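Translation initiation factor eIF2B subunit delta (Schizosaccharomyces pombe, PDB 5B04) acts within the eIF2B complex, which catalyses the exchange of GDP for GTP on the gamma subunit of the initiation factor eIF2. Local coordinates at residues Glu263-Gly268 against Val290-Arg295; Val283-Lys288 against Thr315-Glu320. One frame throughout, in Å; residues are numbered along the deposited sequence.

Interaction 1. Residues Glu263-Gly268 against Val290-Arg295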
# COMPACT_ATOMS: atom_id res chain seq x y z
N GLU G 263 21.34 -27.37 -14.76
CA GLU G 263 20.62 -28.63 -14.60
C GLU G 263 19.15 -28.41 -14.24
O GLU G 263 18.37 -29.35 -14.20
CB GLU G 263 21.30 -29.50 -13.54
CG GLU G 263 22.69 -29.96 -13.94
CD GLU G 263 22.70 -30.73 -15.25
OE1 GLU G 263 21.77 -31.54 -15.47
OE2 GLU G 263 23.62 -30.53 -16.06
N LYS G 264 18.78 -27.16 -13.98
CA LYS G 264 17.39 -26.81 -13.76
C LYS G 264 16.70 -26.51 -15.09
O LYS G 264 15.47 -26.44 -15.16
CB LYS G 264 17.27 -25.61 -12.82
CG LYS G 264 17.26 -26.00 -11.35
CD LYS G 264 16.15 -27.00 -11.07
CE LYS G 264 16.12 -27.42 -9.62
NZ LYS G 264 14.97 -28.32 -9.32
N ILE G 265 17.50 -26.36 -16.14
CA ILE G 265 16.97 -26.13 -17.48
C ILE G 265 16.52 -27.44 -18.11
O ILE G 265 17.26 -28.43 -18.11
CB ILE G 265 18.01 -25.45 -18.39
CG1 ILE G 265 18.44 -24.11 -17.80
CG2 ILE G 265 17.46 -25.27 -19.79
CD1 ILE G 265 19.50 -23.40 -18.60
N GLN G 266 15.30 -27.45 -18.64
CA GLN G 266 14.74 -28.64 -19.27
C GLN G 266 14.51 -28.39 -20.76
O GLN G 266 14.43 -27.25 -21.19
CB GLN G 266 13.44 -29.03 -18.57
CG GLN G 266 13.58 -29.17 -17.06
CD GLN G 266 12.35 -28.70 -16.31
OE1 GLN G 266 11.24 -28.69 -16.86
NE2 GLN G 266 12.53 -28.31 -15.06
N ASP G 267 14.41 -29.47 -21.53
CA ASP G 267 14.21 -29.35 -22.97
C ASP G 267 12.85 -28.75 -23.30
O ASP G 267 11.81 -29.29 -22.92
CB ASP G 267 14.36 -30.71 -23.65
CG ASP G 267 15.81 -31.11 -23.85
OD1 ASP G 267 16.69 -30.26 -23.65
OD2 ASP G 267 16.06 -32.28 -24.20
N GLY G 268 12.87 -27.63 -24.01
CA GLY G 268 11.64 -26.94 -24.38
C GLY G 268 11.43 -25.68 -23.57
O GLY G 268 10.41 -25.00 -23.71
N VAL G 290 26.09 -28.03 -23.66
CA VAL G 290 25.83 -29.38 -23.19
C VAL G 290 24.66 -29.98 -23.98
O VAL G 290 24.26 -31.13 -23.75
CB VAL G 290 25.54 -29.41 -21.67
CG1 VAL G 290 25.64 -30.82 -21.11
CG2 VAL G 290 26.51 -28.51 -20.94
N GLY G 291 24.12 -29.21 -24.91
CA GLY G 291 23.09 -29.70 -25.81
C GLY G 291 21.70 -29.69 -25.23
O GLY G 291 20.98 -30.69 -25.31
N LYS G 292 21.31 -28.56 -24.64
CA LYS G 292 19.95 -28.39 -24.14
C LYS G 292 19.12 -27.62 -25.16
O LYS G 292 19.57 -26.61 -25.70
CB LYS G 292 19.95 -27.66 -22.80
CG LYS G 292 20.66 -28.40 -21.68
CD LYS G 292 19.70 -28.80 -20.57
CE LYS G 292 20.44 -29.32 -19.35
NZ LYS G 292 19.50 -29.68 -18.25
N LYS G 293 17.91 -28.11 -25.44
CA LYS G 293 17.03 -27.45 -26.39
C LYS G 293 16.14 -26.42 -25.70
O LYS G 293 15.22 -26.76 -24.96
CB LYS G 293 16.16 -28.47 -27.12
CG LYS G 293 16.72 -29.88 -27.16
CD LYS G 293 15.64 -30.87 -27.55
CE LYS G 293 14.88 -30.39 -28.78
NZ LYS G 293 14.08 -31.47 -29.41
N PHE G 294 16.43 -25.15 -25.95
CA PHE G 294 15.70 -24.05 -25.33
C PHE G 294 15.86 -22.79 -26.16
O PHE G 294 16.71 -22.72 -27.04
CB PHE G 294 16.20 -23.81 -23.90
CG PHE G 294 17.61 -23.32 -23.83
CD1 PHE G 294 18.67 -24.21 -23.90
CD2 PHE G 294 17.89 -21.97 -23.70
CE1 PHE G 294 19.98 -23.77 -23.84
CE2 PHE G 294 19.20 -21.52 -23.64
CZ PHE G 294 20.24 -22.42 -23.71
N ARG G 295 15.03 -21.78 -25.87
CA ARG G 295 15.21 -20.47 -26.47
C ARG G 295 15.18 -19.40 -25.39
O ARG G 295 14.59 -19.59 -24.33
CB ARG G 295 14.14 -20.20 -27.54
CG ARG G 295 12.71 -20.25 -27.05
CD ARG G 295 11.75 -20.01 -28.20
NE ARG G 295 10.35 -20.16 -27.82
CZ ARG G 295 9.52 -19.15 -27.59
NH1 ARG G 295 9.95 -17.90 -27.72
NH2 ARG G 295 8.26 -19.38 -27.25
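Asp-267 and Lys-293 bring the two backbones to a CA separation of 4.8 Å, and there Gly-268 N donates a straight hydrogen bond to Lys-293 O (2.7 Å, 172° at the hydrogen). The loop after helix 231-262 thus meets the chain running into strand 294-300. The carboxylate of Asp-267 reaches across the gap, and its OD1 accepts Lys-293 N at 3.1 Å, the donor standing above the carboxylate plane. Over the same group lies the aliphatic part of Lys-293, whose CG is 3.6 Å from Asp-267 CG. The chain of Lys-292 bends at chi2 (-115°) and is extended beyond it, reaching the loop with its tip: NZ binds Ile-265 O at 2.6 Å, in the carbonyl plane, and weakly Thr-262 O at the end of helix 231-262. An alanine in place of Lys-292 would probably leave Ile-265 O without this donor and the helix end without its nearby positive charge. Glu-263 OE1, 4.0 Å from Lys-292 NZ, is too far for a salt bridge. Beneath, Ile-265 CG2 packs obliquely against the Phe-294 ring, beside Ile-271 and Ala-287. The join is therefore chiefly polar, with backbone carbonyls and one carboxylate as acceptors and an apolar underside facing the Rossmann-like core.

Interaction 2. Residues Val283-Lys288 against Thr315-Glu320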
# COMPACT_ATOMS: atom_id res chain seq x y z
N VAL G 283 25.37 -19.19 -17.90
CA VAL G 283 24.45 -20.31 -17.69
C VAL G 283 23.82 -20.75 -19.00
O VAL G 283 23.77 -21.94 -19.31
CB VAL G 283 23.34 -19.94 -16.68
CG1 VAL G 283 22.28 -21.03 -16.64
CG2 VAL G 283 23.93 -19.71 -15.30
N LEU G 284 23.34 -19.78 -19.77
CA LEU G 284 22.67 -20.06 -21.04
C LEU G 284 23.62 -20.63 -22.08
O LEU G 284 23.30 -21.62 -22.74
CB LEU G 284 22.01 -18.78 -21.58
CG LEU G 284 20.85 -18.23 -20.74
CD1 LEU G 284 20.44 -16.86 -21.24
CD2 LEU G 284 19.67 -19.19 -20.77
N ILE G 285 24.78 -20.00 -22.23
CA ILE G 285 25.79 -20.45 -23.18
C ILE G 285 26.23 -21.88 -22.86
O ILE G 285 26.29 -22.73 -23.75
CB ILE G 285 27.02 -19.52 -23.20
CG1 ILE G 285 26.65 -18.16 -23.80
CG2 ILE G 285 28.16 -20.15 -23.98
CD1 ILE G 285 27.79 -17.17 -23.82
N HIS G 286 26.53 -22.12 -21.59
CA HIS G 286 26.89 -23.45 -21.12
C HIS G 286 25.78 -24.45 -21.42
O HIS G 286 26.05 -25.58 -21.83
CB HIS G 286 27.18 -23.42 -19.62
CG HIS G 286 27.50 -24.75 -19.02
ND1 HIS G 286 26.53 -25.62 -18.56
CD2 HIS G 286 28.68 -25.37 -18.81
CE1 HIS G 286 27.10 -26.71 -18.09
NE2 HIS G 286 28.41 -26.59 -18.23
N ALA G 287 24.54 -24.02 -21.24
CA ALA G 287 23.38 -24.89 -21.43
C ALA G 287 23.28 -25.44 -22.86
O ALA G 287 22.98 -26.61 -23.05
CB ALA G 287 22.11 -24.16 -21.05
N LYS G 288 23.52 -24.58 -23.85
CA LYS G 288 23.45 -25.01 -25.24
C LYS G 288 24.68 -25.85 -25.60
O LYS G 288 24.60 -26.75 -26.44
CB LYS G 288 23.32 -23.80 -26.18
CG LYS G 288 23.85 -24.02 -27.59
CD LYS G 288 22.92 -23.43 -28.65
CE LYS G 288 21.51 -24.00 -28.54
NZ LYS G 288 20.59 -23.44 -29.57
N THR G 315 23.23 -14.68 -29.62
CA THR G 315 22.96 -15.09 -30.99
C THR G 315 24.25 -15.48 -31.71
O THR G 315 24.22 -16.21 -32.70
CB THR G 315 22.24 -13.99 -31.79
OG1 THR G 315 22.97 -12.76 -31.67
CG2 THR G 315 20.83 -13.79 -31.27
N GLU G 316 25.38 -14.98 -31.21
CA GLU G 316 26.68 -15.34 -31.77
C GLU G 316 27.10 -16.73 -31.28
O GLU G 316 27.99 -17.35 -31.86
CB GLU G 316 27.73 -14.30 -31.40
CG GLU G 316 27.65 -13.02 -32.22
CD GLU G 316 28.65 -11.97 -31.77
OE1 GLU G 316 29.25 -12.14 -30.69
OE2 GLU G 316 28.84 -10.98 -32.51
N HIS G 317 26.46 -17.19 -30.22
CA HIS G 317 26.67 -18.55 -29.73
C HIS G 317 25.59 -19.48 -30.26
O HIS G 317 25.46 -20.62 -29.83
CB HIS G 317 26.71 -18.58 -28.20
CG HIS G 317 27.99 -18.09 -27.61
ND1 HIS G 317 28.92 -18.93 -27.04
CD2 HIS G 317 28.51 -16.84 -27.51
CE1 HIS G 317 29.95 -18.22 -26.61
NE2 HIS G 317 29.72 -16.95 -26.89
N GLY G 318 24.80 -18.97 -31.20
CA GLY G 318 23.80 -19.76 -31.88
C GLY G 318 22.62 -20.18 -31.02
O GLY G 318 22.13 -21.30 -31.14
N ILE G 319 22.16 -19.28 -30.16
CA ILE G 319 21.00 -19.56 -29.33
C ILE G 319 19.77 -18.83 -29.87
O ILE G 319 19.84 -17.66 -30.24
CB ILE G 319 21.23 -19.14 -27.87
CG1 ILE G 319 22.58 -19.66 -27.36
CG2 ILE G 319 20.10 -19.63 -26.98
CD1 ILE G 319 22.87 -19.32 -25.92
N GLU G 320 18.65 -19.55 -29.93
CA GLU G 320 17.38 -18.97 -30.38
C GLU G 320 16.93 -17.88 -29.42
O GLU G 320 16.80 -18.12 -28.22
CB GLU G 320 16.32 -20.06 -30.51
CG GLU G 320 15.00 -19.60 -31.11
CD GLU G 320 14.05 -20.75 -31.36
OE1 GLU G 320 12.88 -20.50 -31.73
OE2 GLU G 320 14.46 -21.92 -31.18
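Ile-285 lays its CD1 methyl over the imidazole of His-317, 3.6 Å from the ring centroid and only 7° off the ring normal, a CH-pi contact centred on one face. Other carbons of the side chain reach the ring too: CG2 approaches ND1 of His-317 at 3.4 Å. CG1 of Ile-285 stands anti to the carbonyl carbon (chi1 -69°) and CD1 continues from it in an extended chain, which carries the methyl out to the middle of the ring. Three residues further along helix 278-289, Lys-288 spans the gap to the chain that leaves helix 306-316. Its side chain bends at chi2 and chi3, and NZ donates to Gly-318 O at 3.1 Å, tilted 16° from the carbonyl plane. The methylenes take part as well: CD of Lys-288 lies 4.0 Å from CG1 of Ile-319. Gly-318, with positive phi, is the C-prime residue of the Schellman motif that ends helix 306-316, so the lysine binds a carbonyl of the helix-ending turn. Deeper in, Ile-319 CD1 rests 3.9 Å from Leu-284 O and also packs against the side chains of Leu-284 and Ile-285, while Val-296 of strand 294-300 adjoins both Leu-284 and Ile-319. Helix 278-289 is thus joined to the turn that follows helix 306-316 mainly by apolar and CH-pi contacts, and the one hydrogen bond between the segments ties a lysine ammonium to a backbone carbonyl.

Overall arrangement
Interactions 1 and 2, with centres about 10 Å apart, illustrate how successive beta-alpha units are sewn together in a Rossmann-like domain: their segments alternate along the chain, and helix 278-289 leads directly into strand 294-300. The Schellman turn at Gly-291 separates them, and Lys-292 N probably bonds to Ala-287 O (3.0 Å). Phe-294 of interaction 1 packs beneath the helix of interaction 2, its CZ lying 3.3 Å from Leu-284 O. On the sheet side, Arg-295 CB lies 3.4 Å from Glu-320 O, where strand 320-325 runs parallel to strand 294-300. Interaction 1 thus joins the approaches to strands 269-274 and 294-300, and interaction 2 joins helix 278-289 to the turn between helix 306-316 and strand 320-325.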